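Local coordinates for DUF1904 domain-containing protein (Sebaldella termitidis, PDB 4M1A) that is of unknown function but forms a trimer of alpha/beta subunits and belongs to a domain family grouped with the MIF (tautomerase) superfamily, at residues Glu10-Lys13 and Val14-Thr18; Ala22-Leu25 and Gly26-Glu30; Glu30-Ala33 and Asp34-Thr37; Ala74-Phe77 and Thr78-Lys82. All coordinates share one frame; numbering follows the deposited sequence.

Interaction 1 of 4, residues Glu10-Lys13 and Val14-Thr18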
loop_
_atom_site.group_PDB
_atom_site.type_symbol
_atom_site.label_atom_id
_atom_site.label_comp_id
_atom_site.label_asym_id
_atom_site.label_seq_id
_atom_site.Cartn_x
_atom_site.Cartn_y
_atom_site.Cartn_z
ATOM N N GLU A 10 10.390 -14.327 -0.487
ATOM C CA GLU A 10 9.562 -15.521 -0.742
ATOM C C GLU A 10 8.491 -15.676 0.296
ATOM O O GLU A 10 8.730 -15.462 1.483
ATOM C CB GLU A 10 10.489 -16.766 -0.743
ATOM C CG GLU A 10 11.352 -16.900 -1.984
ATOM C CD GLU A 10 12.843 -16.746 -1.724
ATOM O OE1 GLU A 10 13.258 -15.685 -1.177
ATOM O OE2 GLU A 10 13.608 -17.680 -2.074
ATOM N N LYS A 11 7.298 -16.103 -0.143
ATOM C CA LYS A 11 6.141 -16.274 0.705
ATOM C C LYS A 11 6.426 -17.172 1.906
ATOM O O LYS A 11 6.013 -16.887 3.039
ATOM C CB LYS A 11 5.006 -16.800 -0.126
ATOM C CG LYS A 11 3.700 -16.928 0.580
ATOM C CD LYS A 11 2.567 -17.521 -0.307
ATOM C CE LYS A 11 2.075 -16.524 -1.341
ATOM N NZ LYS A 11 1.379 -17.086 -2.565
ATOM N N GLU A 12 7.103 -18.290 1.659
ATOM C CA GLU A 12 7.397 -19.184 2.789
ATOM C C GLU A 12 8.338 -18.572 3.814
ATOM O O GLU A 12 8.170 -18.914 5.007
ATOM C CB GLU A 12 7.999 -20.508 2.267
ATOM C CG GLU A 12 8.444 -21.497 3.338
ATOM C CD GLU A 12 9.308 -22.594 2.659
ATOM O OE1 GLU A 12 8.951 -22.966 1.513
ATOM O OE2 GLU A 12 10.378 -22.989 3.198
ATOM N N LYS A 13 9.277 -17.730 3.362
ATOM C CA LYS A 13 10.212 -16.962 4.264
ATOM C C LYS A 13 9.442 -15.952 5.130
ATOM O O LYS A 13 9.714 -15.818 6.355
ATOM C CB LYS A 13 11.394 -16.345 3.518
ATOM C CG LYS A 13 12.253 -17.348 2.729
ATOM C CD LYS A 13 12.700 -18.441 3.692
ATOM C CE LYS A 13 13.824 -19.303 3.057
ATOM N NZ LYS A 13 13.453 -20.725 3.156
ATOM N N VAL A 14 8.407 -15.322 4.536
ATOM C CA VAL A 14 7.524 -14.445 5.323
ATOM C C VAL A 14 6.772 -15.237 6.395
ATOM O O VAL A 14 6.626 -14.853 7.610
ATOM C CB VAL A 14 6.562 -13.657 4.394
ATOM C CG1 VAL A 14 5.675 -12.767 5.247
ATOM C CG2 VAL A 14 7.370 -12.872 3.400
ATOM N N ARG A 15 6.248 -16.411 5.991
ATOM C CA ARG A 15 5.595 -17.276 6.974
ATOM C C ARG A 15 6.552 -17.594 8.141
ATOM O O ARG A 15 6.180 -17.425 9.327
ATOM C CB ARG A 15 5.145 -18.607 6.318
ATOM C CG ARG A 15 4.440 -19.619 7.236
ATOM C CD ARG A 15 4.501 -21.052 6.613
ATOM N NE ARG A 15 5.872 -21.588 6.611
ATOM C CZ ARG A 15 6.217 -22.796 6.155
ATOM N NH1 ARG A 15 5.280 -23.597 5.685
ATOM N NH2 ARG A 15 7.495 -23.204 6.207
ATOM N N ASP A 16 7.770 -18.025 7.804
ATOM C CA ASP A 16 8.748 -18.368 8.853
ATOM C C ASP A 16 9.174 -17.190 9.769
ATOM O O ASP A 16 9.421 -17.350 10.934
ATOM C CB ASP A 16 9.987 -18.899 8.223
ATOM C CG ASP A 16 9.787 -20.294 7.549
ATOM O OD1 ASP A 16 8.733 -20.988 7.718
ATOM O OD2 ASP A 16 10.727 -20.598 6.801
ATOM N N PHE A 17 9.316 -16.023 9.179
ATOM C CA PHE A 17 9.583 -14.777 9.875
ATOM C C PHE A 17 8.583 -14.564 10.963
ATOM O O PHE A 17 8.917 -14.026 11.998
ATOM C CB PHE A 17 9.539 -13.612 8.789
ATOM C CG PHE A 17 9.529 -12.238 9.334
ATOM C CD1 PHE A 17 10.636 -11.743 10.045
ATOM C CD2 PHE A 17 8.495 -11.342 9.007
ATOM C CE1 PHE A 17 10.677 -10.457 10.514
ATOM C CE2 PHE A 17 8.566 -10.026 9.442
ATOM C CZ PHE A 17 9.645 -9.583 10.187
ATOM N N THR A 18 7.339 -14.974 10.772
ATOM C CA THR A 18 6.307 -14.714 11.737
ATOM C C THR A 18 6.312 -15.672 12.977
ATOM O O THR A 18 5.634 -15.405 13.933
ATOM C CB THR A 18 4.839 -14.753 11.157
ATOM O OG1 THR A 18 4.398 -16.104 10.806
ATOM C CG2 THR A 18 4.671 -13.706 9.944
#

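Interaction 2 of 4, residues Ala22-Leu25 and Gly26-Glu30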
loop_
_atom_site.group_PDB
_atom_site.type_symbol
_atom_site.label_atom_id
_atom_site.label_comp_id
_atom_site.label_asym_id
_atom_site.label_seq_id
_atom_site.Cartn_x
_atom_site.Cartn_y
_atom_site.Cartn_z
ATOM N N ALA A 22 4.884 -12.177 16.957
ATOM C CA ALA A 22 3.908 -11.305 17.603
ATOM C C ALA A 22 4.156 -11.241 19.115
ATOM O O ALA A 22 3.896 -10.226 19.694
ATOM C CB ALA A 22 2.506 -11.758 17.366
ATOM N N ASP A 23 4.618 -12.353 19.737
ATOM C CA ASP A 23 5.064 -12.301 21.169
ATOM C C ASP A 23 6.124 -11.271 21.355
ATOM O O ASP A 23 6.061 -10.430 22.260
ATOM C CB ASP A 23 5.700 -13.637 21.591
ATOM C CG ASP A 23 4.774 -14.812 21.411
ATOM O OD1 ASP A 23 3.544 -14.591 21.676
ATOM O OD2 ASP A 23 5.324 -15.950 21.040
ATOM N N GLU A 24 7.191 -11.334 20.564
ATOM C CA GLU A 24 8.281 -10.393 20.733
ATOM C C GLU A 24 7.857 -8.996 20.467
ATOM O O GLU A 24 8.190 -8.027 21.159
ATOM C CB GLU A 24 9.419 -10.710 19.742
ATOM C CG GLU A 24 10.517 -9.638 19.717
ATOM C CD GLU A 24 11.442 -9.580 20.955
ATOM O OE1 GLU A 24 11.081 -10.035 22.077
ATOM O OE2 GLU A 24 12.505 -9.001 20.782
ATOM N N LEU A 25 7.025 -8.853 19.423
ATOM C CA LEU A 25 6.583 -7.452 19.083
ATOM C C LEU A 25 5.684 -6.842 20.148
ATOM O O LEU A 25 5.817 -5.639 20.446
ATOM C CB LEU A 25 5.935 -7.423 17.684
ATOM C CG LEU A 25 6.896 -7.700 16.539
ATOM C CD1 LEU A 25 6.137 -7.651 15.182
ATOM C CD2 LEU A 25 8.024 -6.665 16.512
ATOM N N GLY A 26 4.795 -7.650 20.654
ATOM C CA GLY A 26 3.902 -7.274 21.736
ATOM C C GLY A 26 4.662 -6.805 22.958
ATOM O O GLY A 26 4.280 -5.815 23.633
ATOM N N ILE A 27 5.773 -7.489 23.243
ATOM C CA ILE A 27 6.601 -7.072 24.382
ATOM C C ILE A 27 7.262 -5.704 24.130
ATOM O O ILE A 27 7.271 -4.809 25.006
ATOM C CB ILE A 27 7.720 -8.131 24.681
ATOM C CG1 ILE A 27 7.180 -9.506 25.058
ATOM C CG2 ILE A 27 8.717 -7.555 25.652
ATOM C CD1 ILE A 27 6.394 -9.611 26.331
ATOM N N ILE A 28 7.848 -5.501 22.946
ATOM C CA ILE A 28 8.519 -4.276 22.596
ATOM C C ILE A 28 7.494 -3.118 22.504
ATOM O O ILE A 28 7.730 -2.028 23.010
ATOM C CB ILE A 28 9.223 -4.393 21.249
ATOM C CG1 ILE A 28 10.414 -5.403 21.313
ATOM C CG2 ILE A 28 9.701 -3.053 20.764
ATOM C CD1 ILE A 28 11.033 -5.746 19.977
ATOM N N ALA A 29 6.373 -3.351 21.829
ATOM C CA ALA A 29 5.351 -2.296 21.642
ATOM C C ALA A 29 4.411 -2.112 22.836
ATOM O O ALA A 29 3.598 -1.148 22.800
ATOM C CB ALA A 29 4.500 -2.568 20.360
ATOM N N GLU A 30 4.507 -3.000 23.837
ATOM C CA GLU A 30 3.606 -3.087 24.986
ATOM C C GLU A 30 2.136 -3.188 24.620
ATOM O O GLU A 30 1.307 -2.376 25.036
ATOM C CB GLU A 30 3.859 -1.903 25.953
ATOM C CG GLU A 30 5.350 -1.740 26.176
ATOM C CD GLU A 30 5.754 -0.713 27.226
ATOM O OE1 GLU A 30 4.856 0.041 27.744
ATOM O OE2 GLU A 30 6.994 -0.702 27.521
#

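Interaction 3 of 4, residues Glu30-Ala33 and Asp34-Thr37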
loop_
_atom_site.group_PDB
_atom_site.type_symbol
_atom_site.label_atom_id
_atom_site.label_comp_id
_atom_site.label_asym_id
_atom_site.label_seq_id
_atom_site.Cartn_x
_atom_site.Cartn_y
_atom_site.Cartn_z
ATOM N N GLU A 30 4.507 -3.000 23.837
ATOM C CA GLU A 30 3.606 -3.087 24.986
ATOM C C GLU A 30 2.136 -3.188 24.620
ATOM O O GLU A 30 1.307 -2.376 25.036
ATOM C CB GLU A 30 3.859 -1.903 25.953
ATOM C CG GLU A 30 5.350 -1.740 26.176
ATOM C CD GLU A 30 5.754 -0.713 27.226
ATOM O OE1 GLU A 30 4.856 0.041 27.744
ATOM O OE2 GLU A 30 6.994 -0.702 27.521
ATOM N N CYS A 31 1.812 -4.205 23.841
ATOM C CA CYS A 31 0.444 -4.503 23.532
ATOM C C CYS A 31 0.286 -5.972 23.313
ATOM O O CYS A 31 1.276 -6.696 23.181
ATOM C CB CYS A 31 0.014 -3.714 22.303
ATOM S SG CYS A 31 0.793 -4.208 20.722
ATOM N N PRO A 32 -0.949 -6.459 23.272
ATOM C CA PRO A 32 -1.146 -7.874 23.110
ATOM C C PRO A 32 -0.587 -8.431 21.778
ATOM O O PRO A 32 -0.711 -7.733 20.765
ATOM C CB PRO A 32 -2.689 -7.992 23.178
ATOM C CG PRO A 32 -3.052 -6.885 24.121
ATOM C CD PRO A 32 -2.194 -5.760 23.631
ATOM N N ALA A 33 -0.029 -9.654 21.790
ATOM C CA ALA A 33 0.476 -10.345 20.587
ATOM C C ALA A 33 -0.633 -10.463 19.528
ATOM O O ALA A 33 -0.401 -10.252 18.336
ATOM C CB ALA A 33 0.995 -11.725 20.983
ATOM N N ASP A 34 -1.849 -10.673 19.988
ATOM C CA ASP A 34 -3.040 -10.797 19.067
ATOM C C ASP A 34 -3.382 -9.553 18.305
ATOM O O ASP A 34 -4.167 -9.610 17.405
ATOM C CB ASP A 34 -4.299 -11.192 19.867
ATOM C CG ASP A 34 -4.452 -12.671 19.982
ATOM O OD1 ASP A 34 -3.883 -13.396 19.116
ATOM O OD2 ASP A 34 -5.131 -13.123 20.945
ATOM N N TRP A 35 -2.812 -8.409 18.654
ATOM C CA TRP A 35 -3.101 -7.206 17.881
ATOM C C TRP A 35 -2.260 -7.106 16.583
ATOM O O TRP A 35 -2.418 -6.158 15.843
ATOM C CB TRP A 35 -2.855 -6.012 18.698
ATOM C CG TRP A 35 -3.843 -5.779 19.750
ATOM C CD1 TRP A 35 -4.824 -6.624 20.189
ATOM C CD2 TRP A 35 -3.922 -4.597 20.552
ATOM N NE1 TRP A 35 -5.517 -6.014 21.242
ATOM C CE2 TRP A 35 -4.975 -4.788 21.481
ATOM C CE3 TRP A 35 -3.200 -3.402 20.576
ATOM C CZ2 TRP A 35 -5.320 -3.819 22.440
ATOM C CZ3 TRP A 35 -3.540 -2.434 21.533
ATOM C CH2 TRP A 35 -4.597 -2.662 22.451
ATOM N N PHE A 36 -1.370 -8.051 16.340
ATOM C CA PHE A 36 -0.490 -7.998 15.166
ATOM C C PHE A 36 -1.039 -8.821 14.055
ATOM O O PHE A 36 -1.496 -9.966 14.298
ATOM C CB PHE A 36 0.965 -8.467 15.538
ATOM C CG PHE A 36 1.677 -7.502 16.401
ATOM C CD1 PHE A 36 1.450 -7.484 17.804
ATOM C CD2 PHE A 36 2.493 -6.550 15.861
ATOM C CE1 PHE A 36 2.111 -6.534 18.597
ATOM C CE2 PHE A 36 3.106 -5.610 16.645
ATOM C CZ PHE A 36 2.924 -5.608 18.038
ATOM N N THR A 37 -0.994 -8.293 12.793
ATOM C CA THR A 37 -1.194 -9.088 11.599
ATOM C C THR A 37 0.086 -8.991 10.740
ATOM O O THR A 37 0.869 -8.024 10.849
ATOM C CB THR A 37 -2.432 -8.602 10.757
ATOM O OG1 THR A 37 -2.141 -7.302 10.263
ATOM C CG2 THR A 37 -3.704 -8.562 11.547
#

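Interaction 4 of 4, residues Ala74-Phe77 and Thr78-Lys82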
loop_
_atom_site.group_PDB
_atom_site.type_symbol
_atom_site.label_atom_id
_atom_site.label_comp_id
_atom_site.label_asym_id
_atom_site.label_seq_id
_atom_site.Cartn_x
_atom_site.Cartn_y
_atom_site.Cartn_z
ATOM N N ALA A 74 12.856 -2.155 14.239
ATOM C CA ALA A 74 13.721 -2.170 13.112
ATOM C C ALA A 74 14.950 -3.087 13.260
ATOM O O ALA A 74 15.370 -3.759 12.293
ATOM C CB ALA A 74 14.174 -0.775 12.786
ATOM N N ALA A 75 15.589 -3.035 14.433
ATOM C CA ALA A 75 16.775 -3.878 14.656
ATOM C C ALA A 75 16.408 -5.358 14.582
ATOM O O ALA A 75 17.116 -6.146 13.968
ATOM C CB ALA A 75 17.431 -3.494 16.010
ATOM N N LEU A 76 15.305 -5.717 15.205
ATOM C CA LEU A 76 14.813 -7.094 15.278
ATOM C C LEU A 76 14.535 -7.619 13.851
ATOM O O LEU A 76 14.997 -8.670 13.448
ATOM C CB LEU A 76 13.581 -7.176 16.087
ATOM C CG LEU A 76 12.982 -8.604 16.232
ATOM C CD1 LEU A 76 13.941 -9.614 16.886
ATOM C CD2 LEU A 76 11.632 -8.572 16.917
ATOM N N PHE A 77 13.793 -6.819 13.088
ATOM C CA PHE A 77 13.449 -7.244 11.733
ATOM C C PHE A 77 14.684 -7.407 10.879
ATOM O O PHE A 77 14.787 -8.393 10.105
ATOM C CB PHE A 77 12.457 -6.242 11.096
ATOM C CG PHE A 77 11.035 -6.308 11.579
ATOM C CD1 PHE A 77 10.576 -7.130 12.572
ATOM C CD2 PHE A 77 10.073 -5.400 11.027
ATOM C CE1 PHE A 77 9.237 -7.142 12.943
ATOM C CE2 PHE A 77 8.791 -5.414 11.434
ATOM C CZ PHE A 77 8.341 -6.253 12.400
ATOM N N THR A 78 15.644 -6.501 10.996
ATOM C CA THR A 78 16.821 -6.501 10.204
ATOM C C THR A 78 17.681 -7.693 10.532
ATOM O O THR A 78 18.091 -8.408 9.641
ATOM C CB THR A 78 17.614 -5.216 10.329
ATOM O OG1 THR A 78 16.717 -4.115 9.983
ATOM C CG2 THR A 78 18.823 -5.173 9.426
ATOM N N GLU A 79 17.855 -7.925 11.811
ATOM C CA GLU A 79 18.633 -9.109 12.286
ATOM C C GLU A 79 18.040 -10.430 11.824
ATOM O O GLU A 79 18.784 -11.305 11.352
ATOM C CB GLU A 79 18.734 -9.091 13.820
ATOM C CG GLU A 79 19.738 -8.098 14.316
ATOM C CD GLU A 79 19.779 -8.006 15.866
ATOM O OE1 GLU A 79 18.896 -8.584 16.572
ATOM O OE2 GLU A 79 20.716 -7.331 16.375
ATOM N N ARG A 80 16.735 -10.591 11.907
ATOM C CA ARG A 80 16.071 -11.776 11.470
ATOM C C ARG A 80 16.214 -12.023 9.967
ATOM O O ARG A 80 16.569 -13.160 9.539
ATOM C CB ARG A 80 14.602 -11.796 11.906
ATOM C CG ARG A 80 14.347 -11.946 13.405
ATOM C CD ARG A 80 14.690 -13.402 13.873
ATOM N NE ARG A 80 14.581 -13.523 15.327
ATOM C CZ ARG A 80 13.425 -13.521 15.975
ATOM N NH1 ARG A 80 12.232 -13.364 15.334
ATOM N NH2 ARG A 80 13.456 -13.626 17.281
ATOM N N TRP A 81 15.959 -10.983 9.128
ATOM C CA TRP A 81 16.117 -11.158 7.673
ATOM C C TRP A 81 17.569 -11.363 7.229
ATOM O O TRP A 81 17.839 -12.167 6.316
ATOM C CB TRP A 81 15.397 -10.012 6.855
ATOM C CG TRP A 81 13.922 -10.201 6.855
ATOM C CD1 TRP A 81 13.009 -9.644 7.696
ATOM C CD2 TRP A 81 13.222 -11.117 6.067
ATOM N NE1 TRP A 81 11.755 -10.143 7.456
ATOM C CE2 TRP A 81 11.844 -11.034 6.432
ATOM C CE3 TRP A 81 13.603 -11.985 5.058
ATOM C CZ2 TRP A 81 10.875 -11.827 5.870
ATOM C CZ3 TRP A 81 12.621 -12.783 4.480
ATOM C CH2 TRP A 81 11.283 -12.723 4.895
ATOM N N LYS A 82 18.508 -10.727 7.900
ATOM C CA LYS A 82 19.916 -10.868 7.549
ATOM C C LYS A 82 20.466 -12.259 7.759
ATOM O O LYS A 82 21.477 -12.615 7.141
ATOM C CB LYS A 82 20.816 -9.794 8.190
ATOM C CG LYS A 82 20.656 -8.396 7.606
ATOM C CD LYS A 82 20.913 -8.149 6.117
ATOM C CE LYS A 82 21.017 -6.641 5.795
ATOM N NZ LYS A 82 21.340 -6.399 4.347
#

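Interaction 1 of 4, residues Glu10-Lys13 and Val14-Thr18
The turn where E12 meets R15 and D16 is a local contact along helix 11-17, a short helix with one side on the sheet and charged side chains on its outer side. E10 sits at the N-cap position just before it. Four i to i+4 backbone hydrogen bonds join the two halves. V14 N to E10 O (3.1 Å) opens the series and F17 N to K13 O (2.9 Å) ends it.

The side-chain contact is between E12 and R15, which lie side by side and point the same way. E12 CG sits over one face of the R15 guanidinium, 3.5 Å from NH2 and offset toward the rim. The E12 carboxylate is turned 41° from the guanidinium plane. Its OE2 is 4.2 Å from R15 NH2 and well out of that plane, so only the charges attract.

D16 meets the guanidinium at its edge and fixes its rotation. R15 NE (3.1 Å) and NH2 (3.0 Å) both bond to D16 OD1, a side-on salt bridge to a single oxygen. NH2 meets the syn lone pair, while NE comes from above the carboxylate plane. R15 CG is anti to the backbone N (chi1 180°), and the bend at chi3 (69°) turns the group back toward D16.

On the inner side, V14 and F17 pack on V6 of strand 3-7, and V14 on F46 of the second subunit. T18 OG1 donates to R15 O (2.7 Å) and bonds to G49 N of that subunit. This pattern is typical of an amphipathic helix lying on the sheet of an alpha/beta fold.

Interaction 2 of 4, residues Ala22-Leu25 and Gly26-Glu30
L25 and A29 share the shortest backbone bond of this turn of helix 21-29, with A29 N 2.7 Å from L25 O. Its N-H...O angle is 167°. Three more i to i+4 bonds complete the set. G26 N is satisfied by A22 O (2.9 Å), I27 N by D23 O (3.1 Å) and I28 N by E24 O (3.1 Å). Thus the amides of residues 26 to 29 all have acceptors within the helix, and the carbonyls of residues 22 to 25 all have donors.

After A29 the backbone leaves helical geometry. E30 has positive phi (53°), and its side chain takes no part in the turn. A29 O accepts from R65 NE, so a side chain serves this carbonyl at the helix end. G26 O is probably bonded to C31 N, just past the helix.

The main side-chain contact is E24 with I28. The E24 chain bends at chi2 (72°), which brings OE2 to 3.7 Å from I28 CD1. This is a carboxylate oxygen beside a methyl group, with no hydrogen bond. I28 CG1 lies beside the backbone N and also reaches E24 O, at 3.4 Å.

Helix 21-29 packs against helix 67-82 and strand 37-47. L25 and I28 pack on I73 of helix 67-82, and E24 on L76. A22 and L25 face F38 of strand 37-47, while A22 also touches F47 of the second subunit.

Interaction 3 of 4, residues Glu30-Ala33 and Asp34-Thr37
The W35 indole has P32 lying over one face. P32 CD stands 3.7 Å from the centroid of the six-membered ring and only 12° off the ring normal, a CH-pi contact. The proline ring crosses the indole obliquely, and its CB and CG reach on toward NE1 and CD1. C31 CB comes to 3.7 Å from W35 CE3 at an oblique angle.

The F36 ring has carbonyl oxygens at its edge. A33 O lies in its plane, 3.4 Å from F36 CD1, and P32 O is also near that edge. C31 SG approaches obliquely, 3.4 Å from F36 CE1, a sulfur-aromatic contact. The first torsion of C31 (69°) sets SG between the backbone N and the carbonyl carbon, on the side of F36.

Two i to i+3 bonds form the 3-10 turn that brings these groups together. W35 N donates to P32 O (3.1 Å) and F36 N to A33 O (3.1 Å).

The turn links helix 21-29 to strand 37-47. A33 and F36 rest on A22 of that helix, W35 meets F108 edge-to-face, and T37 pairs through its backbone with P2 and I4.

Interaction 4 of 4, residues Ala74-Phe77 and Thr78-Lys82
T78 folds back on A74 in this turn of helix 67-82, and hydrogen bonds dominate. A74 O takes both T78 N at 3.0 Å and T78 OG1 at 2.7 Å, from opposite faces of its carbonyl plane. The hydroxyl can do so because OG1 lies beside the backbone N of T78 (chi1 -56°), turned toward the preceding turn. E79 N to A75 O (2.9 Å), R80 N to L76 O (3.0 Å) and W81 N to F77 O (3.0 Å) continue the i to i+4 ladder.

Side-chain packing is slighter. L76 and R80 run side by side and point the same way. L76 CD1 sits over the centre of one face of the R80 guanidinium, 4.0 Å from CZ. The bend of R80 at chi2 (-72°) lays the group across the methyl.

A ring edge also meets a carbonyl oxygen: W81 CD1 is 3.2 Å from F77 O.

Other parts of the fold cover the inner side. F77 and W81 pack on I58 of strand 56-62, and both meet F17. K82 NZ forms a salt bridge with D104 of the third subunit.

The chemistry suggests a helix with a buried side and an outer side. The T78 hydroxyl, on a buried residue, is satisfied by its own helix, the aromatic side chains enter the core, and the R80 charge is carried past a leucine methyl.

The four contacts follow one another along the chain, and interactions 2 and 3 share E30. Those two are the nearest pair, with centres about 7 Å apart, since the turn at 30-37 leads from helix 21-29 into strand 37-47. Interactions 1 and 4 have centres about 13 Å apart and touch through aromatic side chains. Interactions 2 and 4 touch through the faces of their helices. Helix 67-82 therefore touches both earlier helices and connects strands 56-62 and 89-95 in a beta-alpha-beta unit. Interactions 1, 2 and 3 touch the second subunit and interaction 4 the third, so these elements also help build the trimer.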